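Local coordinates for protein pectinesterase A (PDB 2NTP) that hydrolyses the methyl esters of pectin, releasing methanol, and probably begins the maceration and soft-rotting of plant tissue, at residues V43-L48 with I67-A72; A86-I91 with I105-D110; T270-H275 with Y304-A309; S225-E230 with N274-W279. One frame throughout, in Å; residues are numbered along the deposited sequence.

Contact 1: V43-L48 with I67-A72; sequences VYNERL and IAAATA
Asn45 holds CG anti to its backbone N (chi1 -178°), which carries the amide across to the next strand. Arg47 places CG anti to the carbonyl carbon and bends at chi3, so its chain runs out over Ala69 and Thr71. The setting is a parallel beta-helix: strands 42-45 and 65-69 are parallel neighbours on successive coils. Ala68 N donates to Tyr44 O at 3.0 Å. Asn45 ND2 adds a second bond to this pairing, donating to Ala68 O at 2.8 Å, nearly straight (166°), on a lone pair and in the plane of both groups. The backbone of Glu46 adds only a weak bond to the same oxygen. Asn45 centres an inverse gamma turn. Arg47 CG packs on Ala69 CB at 3.5 Å. Thr71 OG1 lies over one face of the guanidinium, toward its rim. The charge itself is met elsewhere: Arg47 NH2 donates to Gly87 O and Ser89 O, and Trp83 makes a cation-pi contact. The Glu46 carboxylate accepts from Ile21 N and Ala22 N of helix 21-26. Leu48 and Ile67 cross at about a right angle, Leu48 CD1 4.1 Å from Ile67 CG2. A water joins Asn45 ND2 (3.2 Å) to Ala70 N (2.9 Å).

Contact 2: A86-I91 with I105-D110; sequences AGSSTI and IRNDFD. With ADA (alpha-D-galactopyranuronic acid), chain C.
The guanidinium of Arg106 meets the Asp108 carboxylate at its edge, side-on. Arg106 NH2 reaches Asp108 OD2 at 2.8 Å, in the guanidinium plane. Arg106 NE reaches Asp108 OD1 at 2.8 Å, tilted 28° out of it. Both oxygens use their syn lone pairs, so this salt bridge fixes how the two groups are turned. The Asn107 amide is the second flat group. Asn107 OD1 accepts from Phe109 N at 3.0 Å, in the carbonyl plane, which makes an Asx turn. Its ND2 donates to Thr71 O and Val131 O, so one buried amide ties two coils. Across the segments, Thr90 OG1 donates to Arg106 O at 2.8 Å. The hydroxyl comes from above the carbonyl plane, not along a lone pair. Deeper in, Ile91 CD1 touches Ile105 CG1 at 3.7 Å, the two chains crossing at about a right angle. Ser89 turns away from this pair and gives its OG to Ile91 O at 2.7 Å. At the other end, Ala86 N donates to ADA O6B at 2.8 Å, almost straight (174°). ADA is also hydrogen-bonded to Thr248 O. The arrangement is that of a parallel beta-helix coil whose turn reaches the substrate cleft of a pectin methylesterase.

Contact 3: T270-H275 with Y304-A309; sequences TSMDNH and YKSYGA
The ring of Tyr307 lies flat against Ser271. Ser271 CB stands over one face, 3.7 Å from the ring centroid and 23° off the normal, a CH-pi contact displaced toward the CE2 and CZ rim. Tyr307 reaches this place with CG in the crowded position between its backbone N and carbonyl carbon (chi1 62°), which brings the ring against Ser271. Lys305 O lies at the ring edge, in plane. Met272 goes its own way, extended beyond CG, so its CE touches Ser306 OG at 3.4 Å. That hydroxyl is also bonded to Glu303 OE2 and accepts from a water, which in turn joins Thr270 N and Tyr304 O. The backbones run roughly alongside. Tyr307 N donates to Thr270 O at 3.1 Å, and Met272 N donates to Tyr307 O at 2.7 Å, in the carbonyl plane. Gly308 passes close beside Met272 O, with a positive phi of 87°. Beyond it, Ala309 CB packs on Asn274 CB at 3.7 Å. Asp273 OD1 accepts from Asn274 N at 2.7 Å. Strand 271-272 is the last of its parallel beta-helix sheet, beside strand 226-229. The loop after strand 300-304 covers its other edge before the chain goes on to helix 322-325.

Contact 4: S225-E230 with N274-W279; sequences SRVIRE and NHIYGW
The polar part of this contact is a grip of Arg229 on the side-chain oxygen of Asn274. Arg229 NH2 lies 2.4 Å from Asn274 OD1, a very short hydrogen bond. Arg229 NH1 adds a weak one to the same oxygen at 3.0 Å. The oxygen sits near the guanidinium plane, at its edge. The amide is turned almost square to it, with planes 82° apart, so NH2 comes from well above the carbonyl plane and not along a lone pair. A torsion of 133° at chi3, away from any staggered position, bends the arginine chain and suggests some strain. Arg229 NE is held by a salt bridge to Asp273 OD2, so neighbouring residues take different nitrogens of one guanidinium.

Aromatic contacts gather on His275. Arg229 CB lies over one face, 4.3 Å from the ring centroid, as a CH-pi contact. Ile276 CG1 lies over the opposite face. At the ring edge, near its plane, CE1 comes within 3.5 Å of Val227 O. A water near the plane lies 3.1 Å from His275 NE2 and donates to Ile228 O. The guanidinium, close by, may disfavour a positive charge on this histidine.

Apolar packing is led by Val227 CG1 against Ile276 CG1 at 3.6 Å, the two side chains crossing at about a right angle. Both also touch Leu207 of strand 205-210, inside the parallel beta-helix. Strand 226-229 runs in one of its sheets between strands 189-192 and 271-272. Strand 276-278 borders another, beside strand 239-242.

Overall arrangement
From the N terminus, contact 1 closes a loop of 18 residues between two successive coils. Contact 2 then closes one of 13 residues and touches contact 1 directly, as Arg47 reaches Gly87. The two stand in series near the first coils. Much later 225-230 opens contact 4, whose loop closes at 274-279. Contact 3 opens at 270-275 and closes at 304-309, so it begins where contact 4 ends, and the two share Asn274 and His275. All four reach the same parallel sheet, in which 42-45 and 271-272 are the outer strands. Contacts 1 and 3 lie on opposite sides of the chain's centre, their centres about 33 Å apart.

Contact 1: V43-L48 with I67-A72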
loop_
_atom_site.group_PDB
_atom_site.type_symbol
_atom_site.label_atom_id
_atom_site.label_comp_id
_atom_site.label_asym_id
_atom_site.label_seq_id
_atom_site.Cartn_x
_atom_site.Cartn_y
_atom_site.Cartn_z
ATOM N N VAL A 43 -12.466 8.205 -15.418
ATOM C CA VAL A 43 -12.435 8.130 -13.959
ATOM C C VAL A 43 -13.691 7.397 -13.503
ATOM O O VAL A 43 -14.819 7.885 -13.672
ATOM C CB VAL A 43 -12.336 9.532 -13.294
ATOM C CG1 VAL A 43 -12.350 9.418 -11.773
ATOM C CG2 VAL A 43 -11.080 10.254 -13.753
ATOM N N TYR A 44 -13.482 6.216 -12.941
ATOM C CA TYR A 44 -14.567 5.361 -12.481
ATOM C C TYR A 44 -14.710 5.487 -10.972
ATOM O O TYR A 44 -13.858 5.017 -10.211
ATOM C CB TYR A 44 -14.320 3.916 -12.927
ATOM C CG TYR A 44 -14.214 3.794 -14.434
ATOM C CD1 TYR A 44 -13.011 4.062 -15.098
ATOM C CD2 TYR A 44 -15.328 3.448 -15.203
ATOM C CE1 TYR A 44 -12.918 3.973 -16.490
ATOM C CE2 TYR A 44 -15.243 3.358 -16.588
ATOM C CZ TYR A 44 -14.040 3.617 -17.223
ATOM O OH TYR A 44 -13.967 3.519 -18.595
ATOM N N ASN A 45 -15.778 6.160 -10.548
ATOM C CA ASN A 45 -16.036 6.376 -9.125
ATOM C C ASN A 45 -16.707 5.147 -8.518
ATOM O O ASN A 45 -17.938 5.078 -8.390
ATOM C CB ASN A 45 -16.863 7.651 -8.911
ATOM C CG ASN A 45 -17.134 7.950 -7.440
ATOM O OD1 ASN A 45 -18.168 8.533 -7.102
ATOM N ND2 ASN A 45 -16.205 7.568 -6.564
ATOM N N GLU A 46 -15.875 4.172 -8.165
ATOM C CA GLU A 46 -16.343 2.867 -7.729
ATOM C C GLU A 46 -15.486 2.338 -6.596
ATOM O O GLU A 46 -14.294 2.652 -6.505
ATOM C CB GLU A 46 -16.290 1.867 -8.887
ATOM C CG GLU A 46 -17.137 2.244 -10.086
ATOM C CD GLU A 46 -17.163 1.157 -11.131
ATOM O OE1 GLU A 46 -17.442 -0.002 -10.761
ATOM O OE2 GLU A 46 -16.918 1.470 -12.315
ATOM N N ARG A 47 -16.111 1.539 -5.741
ATOM C CA ARG A 47 -15.405 0.736 -4.759
ATOM C C ARG A 47 -15.632 -0.731 -5.115
ATOM O O ARG A 47 -16.766 -1.143 -5.411
ATOM C CB ARG A 47 -15.907 1.046 -3.355
ATOM C CG ARG A 47 -15.837 2.530 -3.010
ATOM C CD ARG A 47 -16.177 2.772 -1.558
ATOM N NE ARG A 47 -15.199 2.131 -0.692
ATOM C CZ ARG A 47 -15.414 1.772 0.568
ATOM N NH1 ARG A 47 -16.593 1.978 1.152
ATOM N NH2 ARG A 47 -14.440 1.191 1.248
ATOM N N LEU A 48 -14.551 -1.505 -5.106
ATOM C CA LEU A 48 -14.583 -2.885 -5.583
ATOM C C LEU A 48 -14.038 -3.864 -4.557
ATOM O O LEU A 48 -13.058 -3.574 -3.869
ATOM C CB LEU A 48 -13.785 -3.017 -6.886
ATOM C CG LEU A 48 -14.108 -2.048 -8.027
ATOM C CD1 LEU A 48 -13.022 -2.103 -9.096
ATOM C CD2 LEU A 48 -15.482 -2.328 -8.623
ATOM N N ILE A 67 -9.522 4.327 -11.099
ATOM C CA ILE A 67 -10.564 3.824 -10.209
ATOM C C ILE A 67 -10.402 4.577 -8.894
ATOM O O ILE A 67 -9.346 4.520 -8.271
ATOM C CB ILE A 67 -10.429 2.298 -9.968
ATOM C CG1 ILE A 67 -10.249 1.565 -11.307
ATOM C CG2 ILE A 67 -11.619 1.768 -9.161
ATOM C CD1 ILE A 67 -9.854 0.087 -11.185
ATOM N N ALA A 68 -11.440 5.304 -8.493
ATOM C CA ALA A 68 -11.320 6.234 -7.371
ATOM C C ALA A 68 -12.580 6.322 -6.523
ATOM O O ALA A 68 -13.699 6.300 -7.041
ATOM C CB ALA A 68 -10.944 7.617 -7.886
ATOM N N ALA A 69 -12.382 6.414 -5.214
ATOM C CA ALA A 69 -13.459 6.716 -4.273
ATOM C C ALA A 69 -12.869 7.380 -3.034
ATOM O O ALA A 69 -11.702 7.156 -2.700
ATOM C CB ALA A 69 -14.226 5.454 -3.895
ATOM N N ALA A 70 -13.675 8.202 -2.365
ATOM C CA ALA A 70 -13.241 8.894 -1.154
ATOM C C ALA A 70 -13.862 8.273 0.091
ATOM O O ALA A 70 -15.075 8.382 0.316
ATOM C CB ALA A 70 -13.573 10.381 -1.241
ATOM N N THR A 71 -13.034 7.609 0.897
ATOM C CA THR A 71 -13.500 6.972 2.131
ATOM C C THR A 71 -12.385 6.955 3.169
ATOM O O THR A 71 -11.323 6.375 2.923
ATOM C CB THR A 71 -13.967 5.501 1.890
ATOM O OG1 THR A 71 -14.634 5.388 0.622
ATOM C CG2 THR A 71 -14.889 5.016 3.013
ATOM N N ALA A 72 -12.612 7.592 4.318
ATOM C CA ALA A 72 -11.675 7.474 5.441
ATOM C C ALA A 72 -12.176 6.437 6.436
ATOM O O ALA A 72 -13.361 6.081 6.423
ATOM C CB ALA A 72 -11.474 8.819 6.130
HETATM O O HOH W 1 -16.333 8.376 -3.486
#

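Contact 2: A86-I91 with I105-D110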
loop_
_atom_site.group_PDB
_atom_site.type_symbol
_atom_site.label_atom_id
_atom_site.label_comp_id
_atom_site.label_asym_id
_atom_site.label_seq_id
_atom_site.Cartn_x
_atom_site.Cartn_y
_atom_site.Cartn_z
ATOM N N ALA A 86 -9.450 -1.100 7.236
ATOM C CA ALA A 86 -9.743 -2.111 6.221
ATOM C C ALA A 86 -10.949 -1.695 5.364
ATOM O O ALA A 86 -10.882 -1.705 4.127
ATOM C CB ALA A 86 -9.967 -3.482 6.867
ATOM N N GLY A 87 -12.026 -1.278 6.031
ATOM C CA GLY A 87 -13.272 -0.894 5.368
ATOM C C GLY A 87 -13.211 0.319 4.460
ATOM O O GLY A 87 -14.114 0.530 3.651
ATOM N N SER A 88 -12.148 1.113 4.581
ATOM C CA SER A 88 -12.011 2.355 3.811
ATOM C C SER A 88 -11.489 2.144 2.390
ATOM O O SER A 88 -11.477 3.082 1.586
ATOM C CB SER A 88 -11.071 3.324 4.538
ATOM O OG SER A 88 -9.712 2.933 4.379
ATOM N N SER A 89 -11.044 0.924 2.091
ATOM C CA SER A 89 -10.300 0.670 0.861
ATOM C C SER A 89 -11.127 0.882 -0.400
ATOM O O SER A 89 -12.273 0.445 -0.477
ATOM C CB SER A 89 -9.711 -0.739 0.860
ATOM O OG SER A 89 -8.756 -0.843 -0.185
ATOM N N THR A 90 -10.528 1.537 -1.395
ATOM C CA THR A 90 -11.191 1.706 -2.690
ATOM C C THR A 90 -11.302 0.349 -3.385
ATOM O O THR A 90 -12.366 -0.005 -3.896
ATOM C CB THR A 90 -10.462 2.738 -3.576
ATOM O OG1 THR A 90 -10.499 4.016 -2.928
ATOM C CG2 THR A 90 -11.128 2.859 -4.960
ATOM N N ILE A 91 -10.203 -0.403 -3.396
ATOM C CA ILE A 91 -10.194 -1.752 -3.960
ATOM C C ILE A 91 -9.692 -2.743 -2.917
ATOM O O ILE A 91 -8.655 -2.526 -2.287
ATOM C CB ILE A 91 -9.348 -1.832 -5.260
ATOM C CG1 ILE A 91 -9.994 -0.981 -6.361
ATOM C CG2 ILE A 91 -9.182 -3.295 -5.723
ATOM C CD1 ILE A 91 -9.280 -1.038 -7.710
ATOM N N ILE A 105 -5.295 3.616 -9.046
ATOM C CA ILE A 105 -6.261 3.355 -7.981
ATOM C C ILE A 105 -6.055 4.429 -6.909
ATOM O O ILE A 105 -4.947 4.596 -6.392
ATOM C CB ILE A 105 -6.064 1.952 -7.352
ATOM C CG1 ILE A 105 -6.138 0.856 -8.428
ATOM C CG2 ILE A 105 -7.100 1.716 -6.252
ATOM C CD1 ILE A 105 -5.559 -0.501 -7.996
ATOM N N ARG A 106 -7.119 5.165 -6.598
ATOM C CA ARG A 106 -7.041 6.282 -5.656
ATOM C C ARG A 106 -8.013 6.137 -4.494
ATOM O O ARG A 106 -9.142 5.661 -4.666
ATOM C CB ARG A 106 -7.355 7.619 -6.348
ATOM C CG ARG A 106 -6.655 7.878 -7.672
ATOM C CD ARG A 106 -6.734 9.369 -8.038
ATOM N NE ARG A 106 -8.108 9.877 -8.013
ATOM C CZ ARG A 106 -8.694 10.563 -8.997
ATOM N NH1 ARG A 106 -8.036 10.865 -10.113
ATOM N NH2 ARG A 106 -9.950 10.959 -8.856
ATOM N N ASN A 107 -7.573 6.562 -3.312
ATOM C CA ASN A 107 -8.521 6.998 -2.293
ATOM C C ASN A 107 -8.513 8.521 -2.298
ATOM O O ASN A 107 -7.469 9.152 -2.096
ATOM C CB ASN A 107 -8.222 6.428 -0.906
ATOM C CG ASN A 107 -9.403 6.588 0.054
ATOM O OD1 ASN A 107 -9.996 7.669 0.157
ATOM N ND2 ASN A 107 -9.747 5.517 0.755
ATOM N N ASP A 108 -9.677 9.097 -2.576
ATOM C CA ASP A 108 -9.782 10.538 -2.783
ATOM C C ASP A 108 -10.134 11.303 -1.510
ATOM O O ASP A 108 -10.452 12.497 -1.573
ATOM C CB ASP A 108 -10.787 10.850 -3.902
ATOM C CG ASP A 108 -10.216 10.614 -5.286
ATOM O OD1 ASP A 108 -8.985 10.464 -5.428
ATOM O OD2 ASP A 108 -11.017 10.594 -6.246
ATOM N N PHE A 109 -10.072 10.631 -0.360
ATOM C CA PHE A 109 -10.238 11.329 0.912
ATOM C C PHE A 109 -9.261 12.495 0.948
ATOM O O PHE A 109 -8.041 12.319 0.806
ATOM C CB PHE A 109 -10.035 10.407 2.117
ATOM C CG PHE A 109 -10.046 11.128 3.440
ATOM C CD1 PHE A 109 -11.201 11.755 3.896
ATOM C CD2 PHE A 109 -8.896 11.177 4.229
ATOM C CE1 PHE A 109 -11.214 12.422 5.117
ATOM C CE2 PHE A 109 -8.897 11.847 5.454
ATOM C CZ PHE A 109 -10.064 12.469 5.897
ATOM N N ASP A 110 -9.811 13.692 1.115
ATOM C CA ASP A 110 -9.006 14.899 1.078
ATOM C C ASP A 110 -8.384 15.135 2.448
ATOM O O ASP A 110 -8.856 15.960 3.230
ATOM C CB ASP A 110 -9.861 16.091 0.639
ATOM C CG ASP A 110 -9.033 17.284 0.190
ATOM O OD1 ASP A 110 -7.861 17.425 0.606
ATOM O OD2 ASP A 110 -9.579 18.104 -0.584
HETATM C C1 ADA C . -6.562 -1.911 13.806
HETATM C C2 ADA C . -6.150 -3.380 13.699
HETATM C C3 ADA C . -6.071 -3.819 12.235
HETATM C C4 ADA C . -7.363 -3.475 11.486
HETATM C C5 ADA C . -7.679 -1.991 11.668
HETATM C C6 ADA C . -8.968 -1.604 10.993
HETATM O O2 ADA C . -4.877 -3.537 14.329
HETATM O O3 ADA C . -5.776 -5.224 12.147
HETATM O O4 ADA C . -8.466 -4.235 11.999
HETATM O O5 ADA C . -7.767 -1.682 13.068
HETATM O O6B ADA C . -9.196 -2.016 9.835
HETATM O O6A ADA C . -9.763 -0.876 11.621
#

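Contact 3: T270-H275 with Y304-A309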
loop_
_atom_site.group_PDB
_atom_site.type_symbol
_atom_site.label_atom_id
_atom_site.label_comp_id
_atom_site.label_asym_id
_atom_site.label_seq_id
_atom_site.Cartn_x
_atom_site.Cartn_y
_atom_site.Cartn_z
ATOM N N THR A 270 18.206 1.092 -4.011
ATOM C CA THR A 270 17.131 2.071 -4.118
ATOM C C THR A 270 17.643 3.491 -3.866
ATOM O O THR A 270 18.411 3.721 -2.935
ATOM C CB THR A 270 15.962 1.682 -3.174
ATOM O OG1 THR A 270 15.298 0.541 -3.723
ATOM C CG2 THR A 270 14.948 2.813 -3.017
ATOM N N SER A 271 17.229 4.431 -4.713
ATOM C CA SER A 271 17.607 5.832 -4.531
ATOM C C SER A 271 16.722 6.485 -3.477
ATOM O O SER A 271 15.548 6.143 -3.339
ATOM C CB SER A 271 17.545 6.615 -5.842
ATOM O OG SER A 271 16.225 6.737 -6.317
ATOM N N MET A 272 17.298 7.418 -2.730
ATOM C CA MET A 272 16.568 8.119 -1.680
ATOM C C MET A 272 16.971 9.575 -1.681
ATOM O O MET A 272 18.159 9.886 -1.585
ATOM C CB MET A 272 16.883 7.516 -0.309
ATOM C CG MET A 272 16.497 6.064 -0.152
ATOM S SD MET A 272 17.131 5.352 1.367
ATOM C CE MET A 272 16.471 3.696 1.206
ATOM N N ASP A 273 15.989 10.467 -1.781
ATOM C CA ASP A 273 16.256 11.892 -1.610
ATOM C C ASP A 273 16.420 12.232 -0.128
ATOM O O ASP A 273 16.173 11.390 0.749
ATOM C CB ASP A 273 15.162 12.746 -2.254
ATOM C CG ASP A 273 15.668 14.125 -2.686
ATOM O OD1 ASP A 273 16.829 14.498 -2.370
ATOM O OD2 ASP A 273 14.897 14.843 -3.353
ATOM N N ASN A 274 16.841 13.465 0.155
ATOM C CA ASN A 274 17.220 13.831 1.518
ATOM C C ASN A 274 16.061 14.098 2.478
ATOM O O ASN A 274 16.293 14.489 3.614
ATOM C CB ASN A 274 18.232 15.000 1.527
ATOM C CG ASN A 274 17.591 16.345 1.251
ATOM O OD1 ASN A 274 16.385 16.451 1.034
ATOM N ND2 ASN A 274 18.409 17.396 1.268
ATOM N N HIS A 275 14.824 13.873 2.032
ATOM C CA HIS A 275 13.680 13.913 2.949
ATOM C C HIS A 275 13.740 12.748 3.953
ATOM O O HIS A 275 13.142 12.808 5.030
ATOM C CB HIS A 275 12.343 13.959 2.184
ATOM C CG HIS A 275 12.061 12.745 1.351
ATOM N ND1 HIS A 275 12.820 12.390 0.254
ATOM C CD2 HIS A 275 11.075 11.819 1.438
ATOM C CE1 HIS A 275 12.324 11.291 -0.286
ATOM N NE2 HIS A 275 11.265 10.924 0.415
ATOM N N TYR A 304 20.492 -2.107 1.532
ATOM C CA TYR A 304 21.619 -2.605 0.771
ATOM C C TYR A 304 21.849 -1.665 -0.402
ATOM O O TYR A 304 20.986 -1.511 -1.259
ATOM C CB TYR A 304 21.361 -4.032 0.282
ATOM C CG TYR A 304 22.500 -4.613 -0.534
ATOM C CD1 TYR A 304 23.677 -5.048 0.080
ATOM C CD2 TYR A 304 22.397 -4.732 -1.920
ATOM C CE1 TYR A 304 24.721 -5.586 -0.669
ATOM C CE2 TYR A 304 23.435 -5.272 -2.680
ATOM C CZ TYR A 304 24.592 -5.695 -2.047
ATOM O OH TYR A 304 25.620 -6.225 -2.800
ATOM N N LYS A 305 23.008 -1.017 -0.397
ATOM C CA LYS A 305 23.443 -0.135 -1.483
ATOM C C LYS A 305 22.412 0.935 -1.870
ATOM O O LYS A 305 22.153 1.173 -3.052
ATOM C CB LYS A 305 23.916 -0.960 -2.692
ATOM C CG LYS A 305 25.094 -1.861 -2.341
ATOM C CD LYS A 305 25.721 -2.517 -3.553
ATOM C CE LYS A 305 27.039 -3.173 -3.162
ATOM N NZ LYS A 305 27.752 -3.786 -4.321
ATOM N N SER A 306 21.830 1.579 -0.858
ATOM C CA SER A 306 21.023 2.763 -1.104
ATOM C C SER A 306 21.921 3.847 -1.699
ATOM O O SER A 306 23.133 3.858 -1.474
ATOM C CB SER A 306 20.361 3.260 0.180
ATOM O OG SER A 306 19.492 2.285 0.724
ATOM N N TYR A 307 21.330 4.741 -2.479
ATOM C CA TYR A 307 22.075 5.873 -3.022
ATOM C C TYR A 307 21.192 7.119 -3.037
ATOM O O TYR A 307 20.020 7.056 -2.660
ATOM C CB TYR A 307 22.684 5.536 -4.395
ATOM C CG TYR A 307 21.689 5.207 -5.483
ATOM C CD1 TYR A 307 21.039 3.968 -5.514
ATOM C CD2 TYR A 307 21.419 6.119 -6.498
ATOM C CE1 TYR A 307 20.122 3.659 -6.520
ATOM C CE2 TYR A 307 20.515 5.820 -7.514
ATOM C CZ TYR A 307 19.868 4.589 -7.516
ATOM O OH TYR A 307 18.960 4.300 -8.516
ATOM N N GLY A 308 21.759 8.254 -3.432
ATOM C CA GLY A 308 21.055 9.536 -3.323
ATOM C C GLY A 308 21.264 10.168 -1.959
ATOM O O GLY A 308 21.750 9.515 -1.033
ATOM N N ALA A 309 20.870 11.435 -1.829
ATOM C CA ALA A 309 21.178 12.232 -0.638
ATOM C C ALA A 309 20.621 11.681 0.682
ATOM O O ALA A 309 21.166 11.965 1.751
ATOM C CB ALA A 309 20.756 13.681 -0.841
HETATM O O HOH W 2 18.621 0.479 -1.150
#

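Contact 4: S225-E230 with N274-W279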
loop_
_atom_site.group_PDB
_atom_site.type_symbol
_atom_site.label_atom_id
_atom_site.label_comp_id
_atom_site.label_asym_id
_atom_site.label_seq_id
_atom_site.Cartn_x
_atom_site.Cartn_y
_atom_site.Cartn_z
ATOM N N SER A 225 14.314 0.792 -6.813
ATOM C CA SER A 225 13.251 1.781 -6.802
ATOM C C SER A 225 13.773 3.183 -6.516
ATOM O O SER A 225 14.980 3.400 -6.399
ATOM C CB SER A 225 12.177 1.371 -5.787
ATOM O OG SER A 225 11.464 0.243 -6.264
ATOM N N ARG A 226 12.850 4.133 -6.417
ATOM C CA ARG A 226 13.187 5.522 -6.186
ATOM C C ARG A 226 12.279 6.045 -5.090
ATOM O O ARG A 226 11.056 6.019 -5.224
ATOM C CB ARG A 226 13.019 6.341 -7.474
ATOM C CG ARG A 226 14.045 5.982 -8.564
ATOM C CD ARG A 226 13.570 6.340 -9.971
ATOM N NE ARG A 226 12.351 5.616 -10.346
ATOM C CZ ARG A 226 12.292 4.333 -10.712
ATOM N NH1 ARG A 226 13.385 3.582 -10.767
ATOM N NH2 ARG A 226 11.118 3.798 -11.021
ATOM N N VAL A 227 12.901 6.485 -4.001
ATOM C CA VAL A 227 12.222 7.091 -2.869
ATOM C C VAL A 227 12.346 8.602 -3.044
ATOM O O VAL A 227 13.422 9.181 -2.862
ATOM C CB VAL A 227 12.838 6.586 -1.538
ATOM C CG1 VAL A 227 12.418 7.442 -0.355
ATOM C CG2 VAL A 227 12.454 5.128 -1.316
ATOM N N ILE A 228 11.238 9.230 -3.431
ATOM C CA ILE A 228 11.264 10.622 -3.882
ATOM C C ILE A 228 10.276 11.511 -3.131
ATOM O O ILE A 228 9.284 11.035 -2.582
ATOM C CB ILE A 228 11.025 10.748 -5.422
ATOM C CG1 ILE A 228 9.618 10.283 -5.815
ATOM C CG2 ILE A 228 12.109 9.978 -6.214
ATOM C CD1 ILE A 228 9.270 10.532 -7.290
ATOM N N ARG A 229 10.568 12.806 -3.109
ATOM C CA ARG A 229 9.655 13.779 -2.526
ATOM C C ARG A 229 8.713 14.293 -3.601
ATOM O O ARG A 229 9.103 14.460 -4.764
ATOM C CB ARG A 229 10.410 14.935 -1.870
ATOM C CG ARG A 229 11.488 15.542 -2.721
ATOM C CD ARG A 229 11.955 16.857 -2.147
ATOM N NE ARG A 229 13.407 16.919 -2.125
ATOM C CZ ARG A 229 14.140 16.908 -1.017
ATOM N NH1 ARG A 229 13.565 16.877 0.181
ATOM N NH2 ARG A 229 15.456 16.962 -1.111
ATOM N N GLU A 230 7.471 14.530 -3.197
ATOM C CA GLU A 230 6.424 15.049 -4.066
ATOM C C GLU A 230 6.764 16.449 -4.582
ATOM O O GLU A 230 6.441 16.811 -5.721
ATOM C CB GLU A 230 5.133 15.086 -3.257
ATOM C CG GLU A 230 3.962 15.723 -3.930
ATOM C CD GLU A 230 2.738 15.668 -3.055
ATOM O OE1 GLU A 230 1.798 14.948 -3.431
ATOM O OE2 GLU A 230 2.731 16.335 -1.990
ATOM N N ASN A 274 16.841 13.465 0.155
ATOM C CA ASN A 274 17.220 13.831 1.518
ATOM C C ASN A 274 16.061 14.098 2.478
ATOM O O ASN A 274 16.293 14.489 3.614
ATOM C CB ASN A 274 18.232 15.000 1.527
ATOM C CG ASN A 274 17.591 16.345 1.251
ATOM O OD1 ASN A 274 16.385 16.451 1.034
ATOM N ND2 ASN A 274 18.409 17.396 1.268
ATOM N N HIS A 275 14.824 13.873 2.032
ATOM C CA HIS A 275 13.680 13.913 2.949
ATOM C C HIS A 275 13.740 12.748 3.953
ATOM O O HIS A 275 13.142 12.808 5.030
ATOM C CB HIS A 275 12.343 13.959 2.184
ATOM C CG HIS A 275 12.061 12.745 1.351
ATOM N ND1 HIS A 275 12.820 12.390 0.254
ATOM C CD2 HIS A 275 11.075 11.819 1.438
ATOM C CE1 HIS A 275 12.324 11.291 -0.286
ATOM N NE2 HIS A 275 11.265 10.924 0.415
ATOM N N ILE A 276 14.498 11.712 3.604
ATOM C CA ILE A 276 14.663 10.528 4.447
ATOM C C ILE A 276 15.674 10.780 5.571
ATOM O O ILE A 276 16.806 11.214 5.308
ATOM C CB ILE A 276 15.125 9.300 3.601
ATOM C CG1 ILE A 276 14.072 8.907 2.549
ATOM C CG2 ILE A 276 15.483 8.110 4.508
ATOM C CD1 ILE A 276 12.670 8.584 3.112
ATOM N N TYR A 277 15.269 10.499 6.811
ATOM C CA TYR A 277 16.173 10.609 7.968
ATOM C C TYR A 277 16.667 9.260 8.499
ATOM O O TYR A 277 17.660 9.207 9.238
ATOM C CB TYR A 277 15.550 11.444 9.101
ATOM C CG TYR A 277 14.259 10.893 9.674
ATOM C CD1 TYR A 277 14.260 9.811 10.559
ATOM C CD2 TYR A 277 13.034 11.469 9.344
ATOM C CE1 TYR A 277 13.065 9.306 11.083
ATOM C CE2 TYR A 277 11.835 10.973 9.867
ATOM C CZ TYR A 277 11.861 9.897 10.731
ATOM O OH TYR A 277 10.679 9.411 11.241
ATOM N N GLY A 278 15.977 8.180 8.131
ATOM C CA GLY A 278 16.280 6.841 8.648
ATOM C C GLY A 278 15.026 6.131 9.118
ATOM O O GLY A 278 13.948 6.336 8.561
ATOM N N TRP A 279 15.169 5.291 10.140
ATOM C CA TRP A 279 14.054 4.510 10.671
ATOM C C TRP A 279 13.465 5.186 11.912
ATOM O O TRP A 279 14.041 6.142 12.438
ATOM C CB TRP A 279 14.527 3.095 11.024
ATOM C CG TRP A 279 15.173 2.350 9.884
ATOM C CD1 TRP A 279 16.515 2.196 9.661
ATOM C CD2 TRP A 279 14.507 1.655 8.821
ATOM N NE1 TRP A 279 16.724 1.449 8.525
ATOM C CE2 TRP A 279 15.510 1.106 7.988
ATOM C CE3 TRP A 279 13.161 1.442 8.491
ATOM C CZ2 TRP A 279 15.209 0.353 6.843
ATOM C CZ3 TRP A 279 12.859 0.693 7.360
ATOM C CH2 TRP A 279 13.881 0.157 6.544
HETATM O O HOH W 3 9.450 8.624 -0.444
#